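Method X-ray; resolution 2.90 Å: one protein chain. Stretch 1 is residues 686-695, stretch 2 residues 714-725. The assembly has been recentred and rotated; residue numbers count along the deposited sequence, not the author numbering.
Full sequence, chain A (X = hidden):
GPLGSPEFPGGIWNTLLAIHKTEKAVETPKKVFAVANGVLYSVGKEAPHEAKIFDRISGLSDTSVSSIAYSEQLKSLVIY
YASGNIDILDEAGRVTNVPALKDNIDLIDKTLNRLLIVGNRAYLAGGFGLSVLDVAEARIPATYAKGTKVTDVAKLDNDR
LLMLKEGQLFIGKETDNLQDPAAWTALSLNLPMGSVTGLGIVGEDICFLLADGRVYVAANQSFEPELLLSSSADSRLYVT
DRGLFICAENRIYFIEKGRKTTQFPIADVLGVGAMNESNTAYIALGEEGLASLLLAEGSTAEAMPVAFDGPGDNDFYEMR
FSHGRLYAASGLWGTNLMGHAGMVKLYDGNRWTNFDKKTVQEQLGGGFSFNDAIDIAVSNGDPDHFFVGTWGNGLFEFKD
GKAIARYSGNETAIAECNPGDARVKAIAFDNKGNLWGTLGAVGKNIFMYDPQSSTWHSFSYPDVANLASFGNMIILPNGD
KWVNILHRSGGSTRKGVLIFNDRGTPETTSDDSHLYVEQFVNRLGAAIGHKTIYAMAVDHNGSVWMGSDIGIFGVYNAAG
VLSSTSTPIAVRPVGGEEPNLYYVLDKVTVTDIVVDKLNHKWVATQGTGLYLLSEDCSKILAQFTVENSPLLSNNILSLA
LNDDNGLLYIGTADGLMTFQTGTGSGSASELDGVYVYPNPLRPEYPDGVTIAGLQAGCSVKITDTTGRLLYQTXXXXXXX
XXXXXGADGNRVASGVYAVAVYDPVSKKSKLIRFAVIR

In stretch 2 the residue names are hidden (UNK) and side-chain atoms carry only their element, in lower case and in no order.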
ATOM      1  N   PRO A 686      -5.968  -7.217 -34.726  1.00 89.47           N
ATOM      2  CA  PRO A 686      -7.413  -7.489 -34.803  1.00 90.15           C
ATOM      3  C   PRO A 686      -8.296  -6.687 -33.846  1.00 90.75           C
ATOM      4  O   PRO A 686      -9.292  -6.130 -34.304  1.00 89.44           O
ATOM      5  CB  PRO A 686      -7.514  -8.996 -34.521  1.00 97.75           C
ATOM      6  CG  PRO A 686      -6.094  -9.494 -34.410  1.00103.73           C
ATOM      7  CD  PRO A 686      -5.272  -8.315 -34.034  1.00 94.42           C
ATOM      8  N   ASP A 687      -7.950  -6.626 -32.546  1.00 86.13           N
ATOM      9  CA  ASP A 687      -8.722  -5.992 -31.465  1.00 84.10           C
ATOM     10  C   ASP A 687      -9.461  -4.643 -31.847  1.00 84.01           C
ATOM     11  O   ASP A 687     -10.588  -4.447 -31.388  1.00 84.36           O
ATOM     12  CB  ASP A 687      -7.828  -5.783 -30.229  1.00 85.46           C
ATOM     13  CG  ASP A 687      -7.335  -7.078 -29.574  1.00102.81           C
ATOM     14  OD1 ASP A 687      -6.953  -8.023 -30.319  1.00108.96           O
ATOM     15  OD2 ASP A 687      -7.294  -7.134 -28.320  1.00104.55           O
ATOM     16  N   GLY A 688      -8.860  -3.786 -32.691  1.00 76.59           N
ATOM     17  CA  GLY A 688      -9.442  -2.512 -33.128  1.00 72.19           C
ATOM     18  C   GLY A 688      -8.591  -1.292 -32.812  1.00 71.33           C
ATOM     19  O   GLY A 688      -7.360  -1.396 -32.802  1.00 70.94           O
ATOM     20  N   VAL A 689      -9.229  -0.113 -32.549  1.00 64.52           N
ATOM     21  CA  VAL A 689      -8.504   1.133 -32.206  1.00 61.41           C
ATOM     22  C   VAL A 689      -8.874   1.644 -30.802  1.00 63.83           C
ATOM     23  O   VAL A 689      -9.977   1.381 -30.308  1.00 64.15           O
ATOM     24  CB  VAL A 689      -8.624   2.288 -33.241  1.00 63.21           C
ATOM     25  CG1 VAL A 689      -8.014   1.905 -34.581  1.00 64.42           C
ATOM     26  CG2 VAL A 689     -10.058   2.776 -33.406  1.00 62.50           C
ATOM     27  N   THR A 690      -7.941   2.398 -30.187  1.00 58.80           N
ATOM     28  CA  THR A 690      -8.108   3.029 -28.881  1.00 58.01           C
ATOM     29  C   THR A 690      -7.906   4.544 -29.001  1.00 62.37           C
ATOM     30  O   THR A 690      -6.839   4.992 -29.450  1.00 61.63           O
ATOM     31  CB  THR A 690      -7.144   2.421 -27.845  1.00 60.90           C
ATOM     32  OG1 THR A 690      -7.377   1.015 -27.786  1.00 65.69           O
ATOM     33  CG2 THR A 690      -7.289   3.050 -26.435  1.00 52.46           C
ATOM     34  N   ILE A 691      -8.945   5.324 -28.608  1.00 58.86           N
ATOM     35  CA  ILE A 691      -8.882   6.786 -28.525  1.00 58.88           C
ATOM     36  C   ILE A 691      -8.315   7.059 -27.170  1.00 65.78           C
ATOM     37  O   ILE A 691      -8.859   6.555 -26.193  1.00 67.52           O
ATOM     38  CB  ILE A 691     -10.228   7.549 -28.769  1.00 61.23           C
ATOM     39  CG1 ILE A 691     -10.996   7.067 -30.048  1.00 61.03           C
ATOM     40  CG2 ILE A 691     -10.013   9.068 -28.782  1.00 60.61           C
ATOM     41  CD1 ILE A 691     -10.220   6.998 -31.333  1.00 61.76           C
ATOM     42  N   ALA A 692      -7.197   7.781 -27.099  1.00 63.28           N
ATOM     43  CA  ALA A 692      -6.564   8.065 -25.816  1.00 65.08           C
ATOM     44  C   ALA A 692      -6.240   9.559 -25.679  1.00 70.28           C
ATOM     45  O   ALA A 692      -6.453  10.318 -26.631  1.00 69.61           O
ATOM     46  CB  ALA A 692      -5.316   7.214 -25.654  1.00 67.13           C
ATOM     47  N   GLY A 693      -5.800   9.964 -24.480  1.00 67.67           N
ATOM     48  CA  GLY A 693      -5.509  11.352 -24.136  1.00 69.43           C
ATOM     49  C   GLY A 693      -6.749  12.227 -24.014  1.00 73.95           C
ATOM     50  O   GLY A 693      -6.640  13.458 -24.037  1.00 77.11           O
ATOM     51  N   LEU A 694      -7.937  11.606 -23.863  1.00 67.03           N
ATOM     52  CA  LEU A 694      -9.215  12.291 -23.734  1.00 67.16           C
ATOM     53  C   LEU A 694      -9.425  12.874 -22.349  1.00 75.47           C
ATOM     54  O   LEU A 694      -8.553  12.767 -21.482  1.00 77.88           O
ATOM     55  CB  LEU A 694     -10.374  11.314 -24.024  1.00 65.20           C
ATOM     56  CG  LEU A 694     -10.546  10.776 -25.427  1.00 66.75           C
ATOM     57  CD1 LEU A 694     -11.490   9.663 -25.414  1.00 65.97           C
ATOM     58  CD2 LEU A 694     -11.087  11.810 -26.344  1.00 67.40           C
ATOM     59  N   GLN A 695     -10.615  13.473 -22.141  1.00 72.99           N
ATOM     60  CA  GLN A 695     -11.089  14.052 -20.882  1.00 75.81           C
ATOM     61  C   GLN A 695     -12.460  13.450 -20.622  1.00 78.92           C
ATOM     62  O   GLN A 695     -13.243  13.385 -21.553  1.00 77.30           O
ATOM     63  CB  GLN A 695     -11.142  15.593 -20.986  1.00 80.22           C
ATOM     64  CG  GLN A 695     -11.029  16.332 -19.656  1.00106.64           C
ATOM     65  CD  GLN A 695      -9.597  16.535 -19.219  1.00130.66           C
ATOM     66  OE1 GLN A 695      -8.945  17.525 -19.563  1.00128.92           O
ATOM     67  NE2 GLN A 695      -9.085  15.623 -18.416  1.00124.24           N
ATOM     68  N   UNK A 714     -19.584   8.947 -25.018  1.00 92.22           N
ATOM     69  CA  UNK A 714     -19.111   9.957 -24.094  1.00 92.41           C
ATOM     70  C   UNK A 714     -17.854   9.372 -23.465  1.00 95.49           C
ATOM     71  O   UNK A 714     -17.721   8.146 -23.407  1.00 95.10           O
ATOM     72  o   UNK A 714     -21.758  12.687 -21.150  1.00133.55           O
ATOM     73  c   UNK A 714     -20.745  11.949 -21.135  1.00135.87           C
ATOM     74  c   UNK A 714     -20.183  10.314 -23.045  1.00 97.48           C
ATOM     75  c   UNK A 714     -20.011  11.700 -22.441  1.00110.83           C
ATOM     76  o   UNK A 714     -20.274  11.449 -20.086  1.00125.56           O
ATOM     77  N   UNK A 715     -16.913  10.208 -23.027  1.00 91.66           N
ATOM     78  CA  UNK A 715     -15.706   9.663 -22.424  1.00 90.23           C
ATOM     79  C   UNK A 715     -15.976   9.263 -20.978  1.00 94.34           C
ATOM     80  O   UNK A 715     -16.524  10.054 -20.200  1.00 95.98           O
ATOM     81  o   UNK A 715     -13.346   9.988 -22.201  1.00105.68           O
ATOM     82  c   UNK A 715     -14.558  10.653 -22.513  1.00 93.97           C
ATOM     83  N   UNK A 716     -15.652   8.000 -20.644  1.00 89.16           N
ATOM     84  CA  UNK A 716     -15.836   7.444 -19.289  1.00 90.21           C
ATOM     85  C   UNK A 716     -14.609   7.847 -18.430  1.00 89.90           C
ATOM     86  O   UNK A 716     -14.772   8.496 -17.398  1.00 91.04           O
ATOM     87  c   UNK A 716     -16.103   5.897 -19.297  1.00 94.83           C
ATOM     88  c   UNK A 716     -15.140   5.134 -20.226  1.00 92.18           C
ATOM     89  c   UNK A 716     -16.094   5.313 -17.887  1.00 97.74           C
ATOM     90  N   UNK A 717     -13.397   7.486 -18.916  1.00 81.09           N
ATOM     91  CA  UNK A 717     -12.067   7.717 -18.371  1.00 79.01           C
ATOM     92  C   UNK A 717     -11.282   8.622 -19.373  1.00 77.68           C
ATOM     93  O   UNK A 717     -11.832   9.577 -19.910  1.00 75.56           O
ATOM     94  c   UNK A 717     -11.396   6.345 -18.068  1.00 85.65           C
ATOM     95  o   UNK A 717     -10.089   6.531 -17.499  1.00 86.70           O
ATOM     96  c   UNK A 717     -11.323   5.419 -19.305  1.00 80.87           C
ATOM     97  N   UNK A 718     -10.007   8.326 -19.592  1.00 74.12           N
ATOM     98  CA  UNK A 718      -9.060   9.027 -20.462  1.00 72.40           C
ATOM     99  C   UNK A 718      -9.053   8.334 -21.818  1.00 75.42           C
ATOM    100  O   UNK A 718      -8.552   8.886 -22.799  1.00 74.73           O
ATOM    101  c   UNK A 718      -7.652   9.058 -19.786  1.00 70.46           C
ATOM    102  o   UNK A 718      -7.607   8.205 -18.615  1.00 59.53           O
ATOM    103  c   UNK A 718      -7.248  10.467 -19.383  1.00 71.20           C
ATOM    104  N   UNK A 719      -9.654   7.130 -21.875  1.00 71.84           N
ATOM    105  CA  UNK A 719      -9.727   6.309 -23.073  1.00 70.19           C
ATOM    106  C   UNK A 719     -11.164   5.949 -23.467  1.00 73.91           C
ATOM    107  O   UNK A 719     -12.069   5.861 -22.627  1.00 75.22           O
ATOM    108  c   UNK A 719      -7.420   5.151 -23.023  1.00 84.40           C
ATOM    109  c   UNK A 719      -6.563   3.997 -22.523  1.00106.21           C
ATOM    110  o   UNK A 719      -5.339   4.204 -22.348  1.00 87.80           O
ATOM    111  c   UNK A 719      -8.926   5.008 -22.869  1.00 72.59           C
ATOM    112  o   UNK A 719      -7.102   2.880 -22.339  1.00109.03           O
ATOM    113  N   UNK A 720     -11.338   5.721 -24.772  1.00 69.53           N
ATOM    114  CA  UNK A 720     -12.542   5.259 -25.480  1.00 69.48           C
ATOM    115  C   UNK A 720     -12.025   4.213 -26.500  1.00 70.66           C
ATOM    116  O   UNK A 720     -10.957   4.410 -27.081  1.00 68.25           O
ATOM    117  c   UNK A 720     -14.124   7.226 -25.065  1.00 74.60           C
ATOM    118  c   UNK A 720     -13.353   6.440 -26.121  1.00 73.54           C
ATOM    119  c   UNK A 720     -14.307   5.967 -27.219  1.00 74.48           C
ATOM    120  N   UNK A 721     -12.722   3.083 -26.658  1.00 68.22           N
ATOM    121  CA  UNK A 721     -12.285   2.056 -27.608  1.00 68.00           C
ATOM    122  C   UNK A 721     -13.352   1.800 -28.682  1.00 72.13           C
ATOM    123  O   UNK A 721     -14.558   1.930 -28.427  1.00 72.25           O
ATOM    124  c   UNK A 721      -8.981  -0.275 -24.521  1.00113.84           C
ATOM    125  c   UNK A 721     -10.098  -0.462 -25.536  1.00102.46           C
ATOM    126  n   UNK A 721      -7.634  -0.148 -25.151  1.00115.61           N
ATOM    127  c   UNK A 721     -11.895   0.747 -26.898  1.00 71.66           C
ATOM    128  c   UNK A 721     -10.587   0.866 -26.124  1.00 87.67           C
ATOM    129  N   UNK A 722     -12.883   1.469 -29.898  1.00 68.25           N
ATOM    130  CA  UNK A 722     -13.734   1.138 -31.033  1.00 68.96           C
ATOM    131  C   UNK A 722     -13.281  -0.191 -31.634  1.00 74.58           C
ATOM    132  O   UNK A 722     -12.091  -0.368 -31.909  1.00 72.35           O
ATOM    133  c   UNK A 722     -14.426   2.290 -34.622  1.00 66.84           C
ATOM    134  c   UNK A 722     -13.307   2.748 -35.348  1.00 66.05           C
ATOM    135  c   UNK A 722     -13.726   2.266 -32.083  1.00 65.46           C
ATOM    136  c   UNK A 722     -15.609   1.976 -35.328  1.00 72.68           C
ATOM    137  c   UNK A 722     -15.985   1.645 -33.146  1.00 72.70           C
ATOM    138  c   UNK A 722     -13.411   2.877 -36.725  1.00 67.86           C
ATOM    139  c   UNK A 722     -15.701   2.084 -36.721  1.00 72.48           C
ATOM    140  c   UNK A 722     -14.592   2.542 -37.397  1.00 70.69           C
ATOM    141  c   UNK A 722     -14.683   2.048 -33.228  1.00 67.58           C
ATOM    142  n   UNK A 722     -16.544   1.588 -34.402  1.00 73.24           N
ATOM    143  N   UNK A 723     -14.240  -1.122 -31.830  1.00 75.63           N
ATOM    144  CA  UNK A 723     -14.038  -2.464 -32.409  1.00 79.30           C
ATOM    145  C   UNK A 723     -13.619  -2.402 -33.904  1.00 84.15           C
ATOM    146  O   UNK A 723     -13.167  -3.416 -34.446  1.00 87.52           O
ATOM    147  o   UNK A 723     -17.035  -2.937 -33.878  1.00106.25           O
ATOM    148  c   UNK A 723     -16.593  -2.710 -32.742  1.00108.32           C
ATOM    149  c   UNK A 723     -15.304  -3.340 -32.241  1.00 83.52           C
ATOM    150  n   UNK A 723     -17.250  -1.929 -31.897  1.00 96.84           N
ATOM    151  N   UNK A 724     -13.777  -1.210 -34.551  1.00 77.53           N
ATOM    152  CA  UNK A 724     -13.436  -0.840 -35.938  1.00 76.99           C
ATOM    153  C   UNK A 724     -14.141  -1.699 -36.995  1.00 85.37           C
ATOM    154  O   UNK A 724     -13.671  -1.792 -38.130  1.00 84.78           O
ATOM    155  c   UNK A 724     -11.928  -0.873 -36.146  1.00 76.52           C
ATOM    156  N   UNK A 725     -15.303  -2.265 -36.630  1.00 86.47           N
ATOM    157  CA  UNK A 725     -16.135  -3.125 -37.485  1.00 91.45           C
ATOM    158  C   UNK A 725     -17.531  -2.506 -37.699  1.00 93.60           C
ATOM    159  O   UNK A 725     -17.959  -1.626 -36.938  1.00 91.03           O
ATOM    160  c   UNK A 725     -15.930  -7.202 -33.481  1.00150.98           C
ATOM    161  n   UNK A 725     -15.694  -8.476 -33.768  1.00141.51           N
ATOM    162  n   UNK A 725     -16.435  -6.886 -32.294  1.00138.82           N
ATOM    163  c   UNK A 725     -15.096  -6.497 -35.698  1.00128.15           C
ATOM    164  c   UNK A 725     -14.939  -5.233 -36.535  1.00113.34           C
ATOM    165  n   UNK A 725     -15.660  -6.249 -34.368  1.00133.67           N
ATOM    166  c   UNK A 725     -16.271  -4.547 -36.871  1.00 98.29           C
TER

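Position 714 carries three side-chain carbons in a row, the third bearing two oxygens. It makes no contact with stretch 1. This is Glu 714.

Position 715 has one carbon and then one oxygen. The carbon, CB, lies 3.2 Å from O of Gln 695. This is Ser 715. Its OG donates a hydrogen bond of 2.8 Å to the backbone O of position 717, which ties the loop to itself.

Position 716 has one carbon carrying two more, and its CA-to-CB bond points away from stretch 1. It is Val 716.

Position 717 has a carbon carrying one oxygen and one carbon, and its CA-to-CB bond also points away. It is Thr 717.

Position 718 has the same branching, one oxygen and one carbon. Its backbone O accepts a 3.0 Å hydrogen bond from N of Leu 694. It is Thr 718.

Position 719 has three carbons, the third with two oxygens. Its second carbon packs 4.0 Å from CG2 of Thr 690 and 4.0 Å from CB of Ala 692. Its CA approaches O of Ile 691 at 3.2 Å, a CA-H...O contact. This is Glu 719.

Position 720 has one carbon carrying two carbons, and CB sits 4.2 Å from CB of Ile 691. This is Val 720. Its CG2 meets CD1 of Leu 694 at 3.6 Å.

Position 721 is four carbons in a row ending in nitrogen. That nitrogen donates a 2.9 Å hydrogen bond to OG1 of Thr 690. This is Lys 721.

Position 722 has one carbon and then fused five- and six-membered rings with eight carbons and one nitrogen. CG2 of Val 689 lies at the ring edge. Only tryptophan fits: Trp 722. That CG2 of Val 689 is 3.8 Å from CE3 of Trp 722.

Position 723 has two carbons, and its CA-to-CB bond points away. One oxygen and one nitrogen on the second carbon make an amide, so this is Asn 723.

Position 724 has a single carbon, CB, 4.2 Å from CA of Gly 688. It is Ala 724.

Position 725 has three carbons, a nitrogen, and a carbon carrying two more nitrogens. It makes no contact with stretch 1. It is Arg 725.

The contact is an antiparallel strand pair. N of Val 689 donates to O of Trp 722 and N of Trp 722 to O of Val 689, both hydrogen bonds 2.9 Å long. The hydrogen bonds from Ile 691 N to Val 720 O, 2.7 Å, and from Val 720 N to Ile 691 O, 3.0 Å, repeat the pattern. These backbone bonds hold the strands in register, and Leu 694 N to Thr 718 O continues the pairing past the strand. These two pairs share one face, and Thr 690 and Lys 721 the other. At Gly 688 a CB would clash with O of Trp 722.

Stretch 2 714-725: ESVTTEVKWNAR
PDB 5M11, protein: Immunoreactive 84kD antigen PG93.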